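Local coordinates for Ketoacyl_synth_N domain-containing protein (Photorhabdus luminescens subsp. laumondii, PDB 6SMO), which pairs, as a ketosynthase-like subunit of the thiolase fold, with a PKS_KS-domain chain and helps to line the site of a bound polyketide-like chain, probably in polyketide or fatty-acyl synthesis, at residues C[69-74]-C[132-138]; C[99-104]-C[183-189]; C[107-111]-C[188-194]; C[217-223]-C[310-316]. One frame throughout, in Å; residues are numbered along the deposited sequence.

Interaction 1: residues C[69-74]-C[132-138]; sequences FSVYGI and AWFPAAL. With LKZ (3,5,7,9,11-pentakis(oxidanylidene)dodecanal), chain H.
F69 turns the far rim of its ring into a row of backbone carbonyls, with A132 O and P135 O lying at the ring edge near its plane. CE1 of F69 is 3.6 Å from A132 O, and CZ of F69 is 3.4 Å from F134 O, so the weakly positive ring hydrogens face the carbonyl oxygens. S70 OG lies over one face of the same ring. L138 is the knob of the contact, set among F69, S70, G73 and I74. Its CG is anti to the backbone N (chi1 -172°), which sends CD1 to within 3.5 Å of S70 O and CD2 to 3.7 Å from G73 CA. In this thiolase-fold protein, the packing joins helix 68-84 to the turn that opens helix 137-146, where A136 is the N-cap. That turn also lines the ligand pocket. The F134 ring has A137 N over the centre of one face and, across the opposite face, O20 of the bound LKZ, 3.3 Å from CE2 of F134. W133 instead presents an edge, CE3 standing 3.4 Å from LKZ O22. A136 O accepts a hydrogen bond from S429 of the PKS_KS domain-containing chain.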
# COMPACT_ATOMS: atom_id res chain seq x y z
N PHE C 69 7.12 7.04 11.80
CA PHE C 69 5.73 6.51 11.70
C PHE C 69 5.76 4.98 11.84
O PHE C 69 4.83 4.41 12.44
CB PHE C 69 5.03 6.98 10.42
CG PHE C 69 5.14 6.06 9.23
CD1 PHE C 69 6.22 6.16 8.36
CD2 PHE C 69 4.17 5.11 8.97
CE1 PHE C 69 6.32 5.33 7.26
CE2 PHE C 69 4.27 4.28 7.86
CZ PHE C 69 5.35 4.38 7.01
N SER C 70 6.81 4.34 11.30
CA SER C 70 7.07 2.88 11.44
C SER C 70 7.53 2.57 12.88
O SER C 70 7.15 1.50 13.39
CB SER C 70 8.08 2.40 10.43
OG SER C 70 7.51 2.39 9.12
N VAL C 71 8.30 3.47 13.49
CA VAL C 71 8.78 3.36 14.90
C VAL C 71 7.56 3.36 15.84
O VAL C 71 7.47 2.47 16.70
CB VAL C 71 9.78 4.47 15.26
CG1 VAL C 71 10.07 4.53 16.76
CG2 VAL C 71 11.07 4.34 14.48
N TYR C 72 6.64 4.33 15.65
CA TYR C 72 5.39 4.49 16.45
C TYR C 72 4.51 3.24 16.29
O TYR C 72 3.85 2.84 17.27
CB TYR C 72 4.61 5.73 16.02
CG TYR C 72 5.31 7.06 16.19
CD1 TYR C 72 6.22 7.27 17.22
CD2 TYR C 72 5.03 8.12 15.35
CE1 TYR C 72 6.85 8.50 17.38
CE2 TYR C 72 5.65 9.35 15.50
CZ TYR C 72 6.56 9.54 16.52
OH TYR C 72 7.17 10.75 16.67
N GLY C 73 4.49 2.65 15.09
CA GLY C 73 3.69 1.47 14.75
C GLY C 73 4.14 0.23 15.51
O GLY C 73 3.28 -0.48 16.05
N ILE C 74 5.46 -0.01 15.55
CA ILE C 74 6.08 -1.24 16.14
C ILE C 74 5.90 -1.23 17.67
O ILE C 74 5.57 -2.30 18.22
CB ILE C 74 7.56 -1.36 15.72
CG1 ILE C 74 7.71 -1.56 14.21
CG2 ILE C 74 8.27 -2.46 16.50
CD1 ILE C 74 9.06 -1.19 13.66
N ALA C 132 11.70 3.54 3.32
CA ALA C 132 11.32 4.35 4.50
C ALA C 132 10.05 5.17 4.32
O ALA C 132 9.30 5.29 5.27
CB ALA C 132 12.49 5.20 4.91
N TRP C 133 9.89 5.83 3.18
CA TRP C 133 8.75 6.76 2.96
C TRP C 133 7.39 6.10 2.77
O TRP C 133 6.45 6.55 3.39
CB TRP C 133 9.09 7.76 1.86
CG TRP C 133 7.90 8.56 1.43
CD1 TRP C 133 7.47 9.74 1.97
CD2 TRP C 133 6.97 8.24 0.39
NE1 TRP C 133 6.34 10.16 1.34
CE2 TRP C 133 6.01 9.27 0.36
CE3 TRP C 133 6.86 7.20 -0.52
CZ2 TRP C 133 4.96 9.27 -0.54
CZ3 TRP C 133 5.81 7.20 -1.41
CH2 TRP C 133 4.88 8.23 -1.42
N PHE C 134 7.30 5.03 1.99
CA PHE C 134 5.95 4.52 1.62
C PHE C 134 5.14 4.05 2.83
O PHE C 134 5.68 3.49 3.74
CB PHE C 134 6.00 3.60 0.40
CG PHE C 134 6.45 2.19 0.63
CD1 PHE C 134 7.62 1.92 1.30
CD2 PHE C 134 5.71 1.13 0.16
CE1 PHE C 134 8.04 0.62 1.49
CE2 PHE C 134 6.13 -0.17 0.36
CZ PHE C 134 7.29 -0.42 1.03
N PRO C 135 3.81 4.21 2.79
CA PRO C 135 2.93 3.83 3.88
C PRO C 135 2.94 2.34 4.23
O PRO C 135 2.81 2.01 5.36
CB PRO C 135 1.56 4.22 3.36
CG PRO C 135 1.82 5.28 2.36
CD PRO C 135 3.08 4.82 1.70
N ALA C 136 3.24 1.47 3.26
CA ALA C 136 3.25 -0.00 3.42
C ALA C 136 4.54 -0.53 4.05
O ALA C 136 4.72 -1.72 4.03
CB ALA C 136 2.97 -0.67 2.11
N ALA C 137 5.38 0.40 4.48
CA ALA C 137 6.66 0.12 5.14
C ALA C 137 6.38 -0.55 6.47
O ALA C 137 7.06 -1.50 6.79
CB ALA C 137 7.37 1.42 5.32
N LEU C 138 5.37 -0.07 7.19
CA LEU C 138 5.06 -0.57 8.55
C LEU C 138 4.68 -2.04 8.52
O LEU C 138 5.20 -2.78 9.33
CB LEU C 138 3.94 0.28 9.15
CG LEU C 138 3.60 0.04 10.62
CD1 LEU C 138 4.84 -0.24 11.44
CD2 LEU C 138 2.86 1.21 11.20
C4 LKZ H . 10.04 5.61 -3.69
C5 LKZ H . 9.03 4.95 -2.78
C6 LKZ H . 7.78 4.35 -3.43
C7 LKZ H . 7.86 2.85 -3.33
C8 LKZ H . 6.69 1.99 -3.83
C10 LKZ H . 8.01 -2.61 -5.93
C22 LKZ H . 9.81 7.10 -3.64
C11 LKZ H . 7.29 -2.13 -7.16
O19 LKZ H . 7.87 -1.88 -8.20
C3 LKZ H . 7.45 -1.74 -4.82
O23 LKZ H . 6.97 -2.23 -3.82
C2 LKZ H . 7.41 -0.22 -5.08
C9 LKZ H . 7.14 0.53 -3.78
O20 LKZ H . 7.38 0.02 -2.70
O21 LKZ H . 8.86 2.32 -2.90
O22 LKZ H . 9.21 4.94 -1.57
O24 LKZ H . 10.44 7.84 -2.90
C23 LKZ H . 8.73 7.64 -4.57

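Interaction 2: residues C[99-104]-C[183-189]; sequences YVGNCF and CGASEHL
Strands 99-101 and 183-187 run parallel with a signed crossing angle of -33°, Y99 bridging C183 at a CA to CA distance of 4.4 Å. Two weak backbone bonds, G184 N to Y99 O and G101 N to G184 O, lead into a straighter one from S186 N to G101 O. Past this point side chains take over the pairing. A first torsion of -179° carries the N102 amide away from its own N and turns it to the end of strand 183-187, where ND2 donates to S186 O at 2.8 Å from a position tilted out of the carbonyl plane. The same ND2 also donates to a water, which accepts from H188 N as well and lies 2.9 Å from E187 OE2, probably donating to it.

E187 is bent at chi2 and reaches across to residues 102-104, just past the end of strand 99-101. Its OE1 accepts from C103 N at 3.0 Å on the syn side of the carboxylate, and S315 OG is a second partner of the same oxygen. OE2 comes in at the edge of the F104 ring, in its plane, with the carboxylate nearly perpendicular to the ring. CD2 of L189 packs 3.8 Å from CD2 of F104, the two side chains crossing at about a right angle. The buried carboxylate is thus gripped by a backbone N-H, a hydroxyl and probably a water, which would help it to stay charged. Parallel neighbours of this kind in a mixed central sheet, flanked here by helices 68-84 and 161-175, belong to the thiolase fold of ketosynthases.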
# COMPACT_ATOMS: atom_id res chain seq x y z
N TYR C 99 -2.78 -5.39 9.34
CA TYR C 99 -3.56 -4.34 8.63
C TYR C 99 -3.18 -2.96 9.18
O TYR C 99 -3.27 -2.76 10.41
CB TYR C 99 -5.06 -4.62 8.74
CG TYR C 99 -5.61 -5.43 7.58
CD1 TYR C 99 -5.29 -6.77 7.44
CD2 TYR C 99 -6.41 -4.85 6.62
CE1 TYR C 99 -5.78 -7.52 6.38
CE2 TYR C 99 -6.91 -5.58 5.55
CZ TYR C 99 -6.59 -6.92 5.43
OH TYR C 99 -7.07 -7.65 4.39
N VAL C 100 -2.75 -2.07 8.30
CA VAL C 100 -2.25 -0.72 8.70
C VAL C 100 -2.98 0.39 7.94
O VAL C 100 -3.43 0.15 6.83
CB VAL C 100 -0.73 -0.62 8.45
CG1 VAL C 100 -0.09 0.60 9.09
CG2 VAL C 100 0.01 -1.87 8.87
N GLY C 101 -3.14 1.54 8.60
CA GLY C 101 -3.69 2.79 8.03
C GLY C 101 -2.68 3.91 8.16
O GLY C 101 -2.28 4.22 9.31
N ASN C 102 -2.25 4.49 7.04
CA ASN C 102 -1.25 5.59 7.00
C ASN C 102 -1.45 6.42 5.73
O ASN C 102 -1.48 5.82 4.64
CB ASN C 102 0.18 5.06 7.09
CG ASN C 102 1.22 6.16 7.07
OD1 ASN C 102 1.99 6.27 6.12
ND2 ASN C 102 1.23 6.99 8.10
N CYS C 103 -1.55 7.75 5.88
CA CYS C 103 -1.92 8.71 4.80
C CYS C 103 -0.69 9.48 4.30
O CYS C 103 -0.49 9.53 3.07
CB CYS C 103 -2.98 9.68 5.30
SG CYS C 103 -4.49 8.85 5.88
N PHE C 104 0.10 10.06 5.22
CA PHE C 104 1.17 11.06 4.91
C PHE C 104 2.52 10.39 4.66
O PHE C 104 3.43 11.09 4.15
CB PHE C 104 1.27 12.09 6.03
CG PHE C 104 0.23 13.18 5.96
CD1 PHE C 104 0.39 14.25 5.10
CD2 PHE C 104 -0.91 13.13 6.75
CE1 PHE C 104 -0.57 15.26 5.02
CE2 PHE C 104 -1.87 14.14 6.68
CZ PHE C 104 -1.69 15.19 5.82
N CYS C 183 -4.31 -5.17 13.49
CA CYS C 183 -4.96 -4.04 12.78
C CYS C 183 -4.75 -2.75 13.58
O CYS C 183 -4.78 -2.81 14.82
CB CYS C 183 -6.44 -4.29 12.56
SG CYS C 183 -7.40 -4.31 14.10
N GLY C 184 -4.56 -1.62 12.88
CA GLY C 184 -4.37 -0.30 13.50
C GLY C 184 -3.88 0.74 12.50
O GLY C 184 -4.08 0.53 11.29
N ALA C 185 -3.27 1.81 13.01
CA ALA C 185 -2.79 2.97 12.21
C ALA C 185 -1.63 3.67 12.94
O ALA C 185 -1.44 3.41 14.14
CB ALA C 185 -3.94 3.92 11.97
N SER C 186 -0.90 4.52 12.22
CA SER C 186 0.23 5.33 12.73
C SER C 186 0.45 6.55 11.83
O SER C 186 0.22 6.43 10.61
CB SER C 186 1.48 4.50 12.85
OG SER C 186 2.55 5.27 13.39
N GLU C 187 0.94 7.65 12.41
CA GLU C 187 1.22 8.90 11.67
C GLU C 187 2.35 9.67 12.35
O GLU C 187 2.41 9.69 13.58
CB GLU C 187 0.00 9.82 11.69
CG GLU C 187 -1.16 9.36 10.83
CD GLU C 187 -0.97 9.44 9.33
OE1 GLU C 187 -1.82 8.93 8.61
OE2 GLU C 187 0.02 10.01 8.89
N HIS C 188 3.22 10.27 11.54
CA HIS C 188 4.29 11.22 11.95
C HIS C 188 4.11 12.53 11.17
O HIS C 188 4.29 12.50 9.93
CB HIS C 188 5.68 10.61 11.74
CG HIS C 188 6.79 11.51 12.15
ND1 HIS C 188 7.19 11.64 13.47
CD2 HIS C 188 7.60 12.32 11.43
CE1 HIS C 188 8.19 12.49 13.54
NE2 HIS C 188 8.46 12.92 12.30
N LEU C 189 3.77 13.62 11.86
CA LEU C 189 3.38 14.92 11.25
C LEU C 189 4.39 16.02 11.62
O LEU C 189 4.13 17.19 11.27
CB LEU C 189 1.98 15.30 11.73
CG LEU C 189 0.90 14.23 11.58
CD1 LEU C 189 -0.40 14.68 12.24
CD2 LEU C 189 0.66 13.89 10.11
O HOH W 1 2.88 9.59 8.70

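Interaction 3: residues C[107-111]-C[188-194]; sequences WQHIE and HLSSPLV
At the amino end of helix 192-204, L193 N is bonded from across the contact by E111, itself the first residue of helix 111-116. S191 holds the N-cap position but makes no capping bond with its own side chain; instead E111 OE1 accepts from L193 N at 2.7 Å, the N-H arriving from above the carboxylate plane. The nitrogen of P192 has no hydrogen to share, and CD of P192 rests 3.3 Å from the same OE1. A negative group at this helix end would be favoured by the helix dipole, which would probably help to keep E111 ionised.

The extended first torsion of L193 (176°) lays CD2 over the six-membered ring of W107. This is a CH-pi contact, 3.6 Å from CD2 to the ring centroid and only 8° off the normal. I110 CD1 lies over the opposite face of the indole, toward its rim, so the ring is sandwiched between two aliphatic groups. V194 adds its CG1, 3.9 Å from CD1 of W107. Within the thiolase fold, the contact ties the loop after strand 96-101 to the chain leaving strand 180-187, beside the subunit interface: W107 also packs on M137, and L193 on F165, of the PKS_KS domain-containing chain.

Q108 meets the segment farther back, at H188 and S191. Its CB reaches 3.5 Å from H188 NE2, while the chain bends at chi2 and brings OE1 to the edge of the imidazole, in the ring plane. The amide and imidazole planes stand almost perpendicular. From there Q108 OE1 comes 3.5 Å from S191 CA.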
# COMPACT_ATOMS: atom_id res chain seq x y z
N TRP C 107 8.08 11.28 5.70
CA TRP C 107 8.86 12.38 5.08
C TRP C 107 10.09 12.71 5.93
O TRP C 107 11.09 13.18 5.34
CB TRP C 107 7.98 13.62 4.86
CG TRP C 107 7.26 13.59 3.55
CD1 TRP C 107 5.94 13.32 3.33
CD2 TRP C 107 7.83 13.84 2.25
NE1 TRP C 107 5.65 13.38 2.00
CE2 TRP C 107 6.79 13.70 1.31
CE3 TRP C 107 9.11 14.17 1.80
CZ2 TRP C 107 7.00 13.88 -0.06
CZ3 TRP C 107 9.32 14.34 0.45
CH2 TRP C 107 8.27 14.20 -0.47
N GLN C 108 10.03 12.48 7.25
CA GLN C 108 11.11 12.83 8.21
C GLN C 108 12.44 12.18 7.79
O GLN C 108 13.49 12.82 7.98
CB GLN C 108 10.72 12.41 9.63
CG GLN C 108 11.79 12.70 10.68
CD GLN C 108 12.17 14.15 10.74
OE1 GLN C 108 11.34 15.03 10.99
NE2 GLN C 108 13.44 14.43 10.51
N HIS C 109 12.38 10.96 7.24
CA HIS C 109 13.57 10.12 6.92
C HIS C 109 14.19 10.52 5.57
O HIS C 109 15.39 10.21 5.38
CB HIS C 109 13.20 8.63 6.94
CG HIS C 109 14.36 7.72 7.21
ND1 HIS C 109 15.14 7.20 6.20
CD2 HIS C 109 14.86 7.25 8.37
CE1 HIS C 109 16.08 6.44 6.72
NE2 HIS C 109 15.93 6.45 8.05
N ILE C 110 13.43 11.15 4.67
CA ILE C 110 13.83 11.35 3.24
C ILE C 110 13.89 12.83 2.85
O ILE C 110 14.46 13.11 1.79
CB ILE C 110 12.89 10.55 2.31
CG1 ILE C 110 11.50 11.20 2.18
CG2 ILE C 110 12.80 9.10 2.75
CD1 ILE C 110 10.73 10.74 0.97
N GLU C 111 13.32 13.75 3.65
CA GLU C 111 13.17 15.19 3.29
C GLU C 111 14.50 15.75 2.78
O GLU C 111 14.53 16.24 1.63
CB GLU C 111 12.68 16.02 4.48
CG GLU C 111 11.22 16.42 4.37
CD GLU C 111 10.83 17.60 5.25
OE1 GLU C 111 9.84 17.48 6.00
OE2 GLU C 111 11.51 18.65 5.16
N HIS C 188 3.22 10.27 11.54
CA HIS C 188 4.29 11.22 11.95
C HIS C 188 4.11 12.53 11.17
O HIS C 188 4.29 12.50 9.93
CB HIS C 188 5.68 10.61 11.74
CG HIS C 188 6.79 11.51 12.15
ND1 HIS C 188 7.19 11.64 13.47
CD2 HIS C 188 7.60 12.32 11.43
CE1 HIS C 188 8.19 12.49 13.54
NE2 HIS C 188 8.46 12.92 12.30
N LEU C 189 3.77 13.62 11.86
CA LEU C 189 3.38 14.92 11.25
C LEU C 189 4.39 16.02 11.62
O LEU C 189 4.13 17.19 11.27
CB LEU C 189 1.98 15.30 11.73
CG LEU C 189 0.90 14.23 11.58
CD1 LEU C 189 -0.40 14.68 12.24
CD2 LEU C 189 0.66 13.89 10.11
N SER C 190 5.50 15.67 12.28
CA SER C 190 6.48 16.63 12.86
C SER C 190 7.57 17.00 11.85
O SER C 190 8.38 17.89 12.18
CB SER C 190 7.08 16.08 14.13
OG SER C 190 6.09 15.99 15.15
N SER C 191 7.61 16.36 10.68
CA SER C 191 8.59 16.63 9.60
C SER C 191 8.28 17.98 8.95
O SER C 191 7.12 18.25 8.63
CB SER C 191 8.64 15.51 8.58
OG SER C 191 7.41 15.41 7.88
N PRO C 192 9.29 18.85 8.74
CA PRO C 192 9.06 20.23 8.27
C PRO C 192 8.06 20.43 7.12
O PRO C 192 7.35 21.42 7.16
CB PRO C 192 10.46 20.65 7.79
CG PRO C 192 11.40 19.90 8.71
CD PRO C 192 10.72 18.58 8.97
N LEU C 193 8.01 19.51 6.15
CA LEU C 193 7.16 19.64 4.93
C LEU C 193 5.68 19.56 5.32
O LEU C 193 4.94 20.49 4.97
CB LEU C 193 7.53 18.55 3.92
CG LEU C 193 6.66 18.50 2.66
CD1 LEU C 193 6.61 19.85 1.96
CD2 LEU C 193 7.16 17.42 1.70
N VAL C 194 5.28 18.48 6.01
CA VAL C 194 3.87 18.23 6.42
C VAL C 194 3.51 19.12 7.62
O VAL C 194 2.32 19.43 7.77
CB VAL C 194 3.59 16.74 6.71
CG1 VAL C 194 3.90 15.86 5.50
CG2 VAL C 194 4.34 16.24 7.94

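Interaction 4: residues C[217-223]-C[310-316]; sequences DFSEGAA and LDNQFSV
Matching first torsions, -55° in F218 and -56° in F314, set each CG anti to its own carbonyl carbon and bring the two rings rim to rim. Their planes are 3° apart and their centroids 5.8 Å apart, neither ring over the face of the other, with CE1 of F218 3.7 Å from CZ of F314. This is a junction between the two halves of the thiolase fold, where strand 218-229 receives the loop before helix 319-329. A single bridge joins F218 to N312: N312 N donates an almost straight bond to D217 O at 3.2 Å, and S219 N returns a weak one to N312 O. The N312 side chain runs alongside that of F218. Its OD1 takes a weak bond from F314 N, while ND2 sits 3.7 Å above the F314 ring plane, toward the rim. D311 OD1 and D217 OD2 are 4.3 Å apart, and the salt bridge from D311 OD2 to R47 probably offsets their repulsion. Q313 lays CG 3.4 Å from S219 O. Farther along, V316 sets one methyl against each of two residues, CG2 3.7 Å from G221 O and CG1 3.9 Å from CB of A223.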
# COMPACT_ATOMS: atom_id res chain seq x y z
N ASP C 217 -6.32 21.28 17.14
CA ASP C 217 -4.87 21.03 16.89
C ASP C 217 -4.72 19.68 16.17
O ASP C 217 -5.76 19.07 15.84
CB ASP C 217 -4.08 21.06 18.21
CG ASP C 217 -4.16 22.39 18.94
OD1 ASP C 217 -4.00 23.44 18.27
OD2 ASP C 217 -4.37 22.38 20.16
N PHE C 218 -3.48 19.26 15.93
CA PHE C 218 -3.12 17.92 15.39
C PHE C 218 -2.18 17.21 16.38
O PHE C 218 -1.46 17.90 17.13
CB PHE C 218 -2.44 18.04 14.02
CG PHE C 218 -3.24 18.79 12.99
CD1 PHE C 218 -4.13 18.13 12.16
CD2 PHE C 218 -3.10 20.16 12.85
CE1 PHE C 218 -4.86 18.83 11.21
CE2 PHE C 218 -3.83 20.86 11.90
CZ PHE C 218 -4.71 20.19 11.08
N SER C 219 -2.21 15.88 16.39
CA SER C 219 -1.33 15.07 17.27
C SER C 219 -0.83 13.85 16.49
O SER C 219 -1.62 13.25 15.77
CB SER C 219 -2.04 14.63 18.50
OG SER C 219 -2.51 15.75 19.23
N GLU C 220 0.44 13.50 16.66
CA GLU C 220 1.00 12.31 15.99
C GLU C 220 1.00 11.14 16.97
O GLU C 220 0.66 11.33 18.13
CB GLU C 220 2.42 12.60 15.51
CG GLU C 220 3.39 12.92 16.63
CD GLU C 220 4.79 13.23 16.14
OE1 GLU C 220 5.74 13.16 16.94
OE2 GLU C 220 4.93 13.58 14.96
N GLY C 221 1.36 9.96 16.49
CA GLY C 221 1.43 8.75 17.32
C GLY C 221 0.93 7.52 16.58
O GLY C 221 1.02 7.51 15.33
N ALA C 222 0.41 6.53 17.31
CA ALA C 222 -0.06 5.24 16.77
C ALA C 222 -1.07 4.59 17.73
O ALA C 222 -1.03 4.90 18.94
CB ALA C 222 1.12 4.33 16.52
N ALA C 223 -1.93 3.73 17.19
CA ALA C 223 -2.95 2.94 17.92
C ALA C 223 -3.18 1.63 17.16
O ALA C 223 -3.42 1.69 15.94
CB ALA C 223 -4.22 3.75 18.04
N LEU C 310 -8.23 14.62 21.93
CA LEU C 310 -7.30 13.74 21.17
C LEU C 310 -6.72 14.42 19.92
O LEU C 310 -5.73 13.92 19.43
CB LEU C 310 -8.03 12.45 20.80
CG LEU C 310 -8.39 11.54 21.97
CD1 LEU C 310 -9.20 10.34 21.49
CD2 LEU C 310 -7.14 11.07 22.70
N ASP C 311 -7.43 15.40 19.33
CA ASP C 311 -7.00 16.18 18.13
C ASP C 311 -7.18 15.39 16.83
O ASP C 311 -7.58 14.23 16.86
CB ASP C 311 -5.64 16.89 18.26
CG ASP C 311 -5.37 17.51 19.61
OD1 ASP C 311 -6.11 18.42 20.00
OD2 ASP C 311 -4.43 17.05 20.26
N ASN C 312 -6.81 16.00 15.70
CA ASN C 312 -6.94 15.29 14.41
C ASN C 312 -5.65 14.50 14.19
O ASN C 312 -4.59 15.12 14.14
CB ASN C 312 -7.21 16.27 13.27
CG ASN C 312 -7.61 15.59 11.98
OD1 ASN C 312 -7.94 14.42 11.98
ND2 ASN C 312 -7.58 16.32 10.89
N GLN C 313 -5.76 13.17 14.11
CA GLN C 313 -4.56 12.32 13.90
C GLN C 313 -4.66 11.62 12.54
O GLN C 313 -3.84 10.74 12.30
CB GLN C 313 -4.46 11.29 15.02
CG GLN C 313 -4.61 11.88 16.41
CD GLN C 313 -4.46 10.82 17.47
OE1 GLN C 313 -5.42 10.44 18.14
NE2 GLN C 313 -3.25 10.33 17.63
N PHE C 314 -5.64 12.01 11.72
CA PHE C 314 -5.86 11.36 10.39
C PHE C 314 -6.19 9.88 10.59
O PHE C 314 -7.19 9.59 11.24
CB PHE C 314 -4.77 11.70 9.39
CG PHE C 314 -4.60 13.18 9.21
CD1 PHE C 314 -5.39 13.88 8.31
CD2 PHE C 314 -3.70 13.89 9.98
CE1 PHE C 314 -5.26 15.24 8.17
CE2 PHE C 314 -3.57 15.26 9.84
CZ PHE C 314 -4.35 15.93 8.93
N SER C 315 -5.36 8.99 10.05
CA SER C 315 -5.61 7.53 10.11
C SER C 315 -5.70 7.02 11.55
O SER C 315 -6.42 6.05 11.78
CB SER C 315 -4.63 6.76 9.27
OG SER C 315 -3.33 6.83 9.82
N VAL C 316 -4.90 7.57 12.46
CA VAL C 316 -4.94 7.14 13.89
C VAL C 316 -6.31 7.51 14.48
O VAL C 316 -6.79 6.76 15.35
CB VAL C 316 -3.76 7.70 14.69
CG1 VAL C 316 -3.68 7.09 16.08
CG2 VAL C 316 -2.45 7.49 13.96

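Overall arrangement
Interaction 2 is the central link. Its centre lies 8 Å from that of interaction 1, joined by a probable hydrogen bond from S186 OG to F69 O (2.6 Å), and 10 Å from that of interaction 4, where S315 OG probably bonds G101 O (2.9 Å). Interactions 2 and 3 share H188 and L189, where strand 180-187 gives way to helix 192-204. E220 of interaction 4 ties in interactions 3 and 1, its OE2 2.7 Å from S190 OG of interaction 3 and its OE1 weakly bonded to Y72 OH of interaction 1. LKZ touches interaction 1 directly; the side chain of W107, stacked edge-to-face with W133, is about 7 Å from LKZ, and that of N102 about 11 Å.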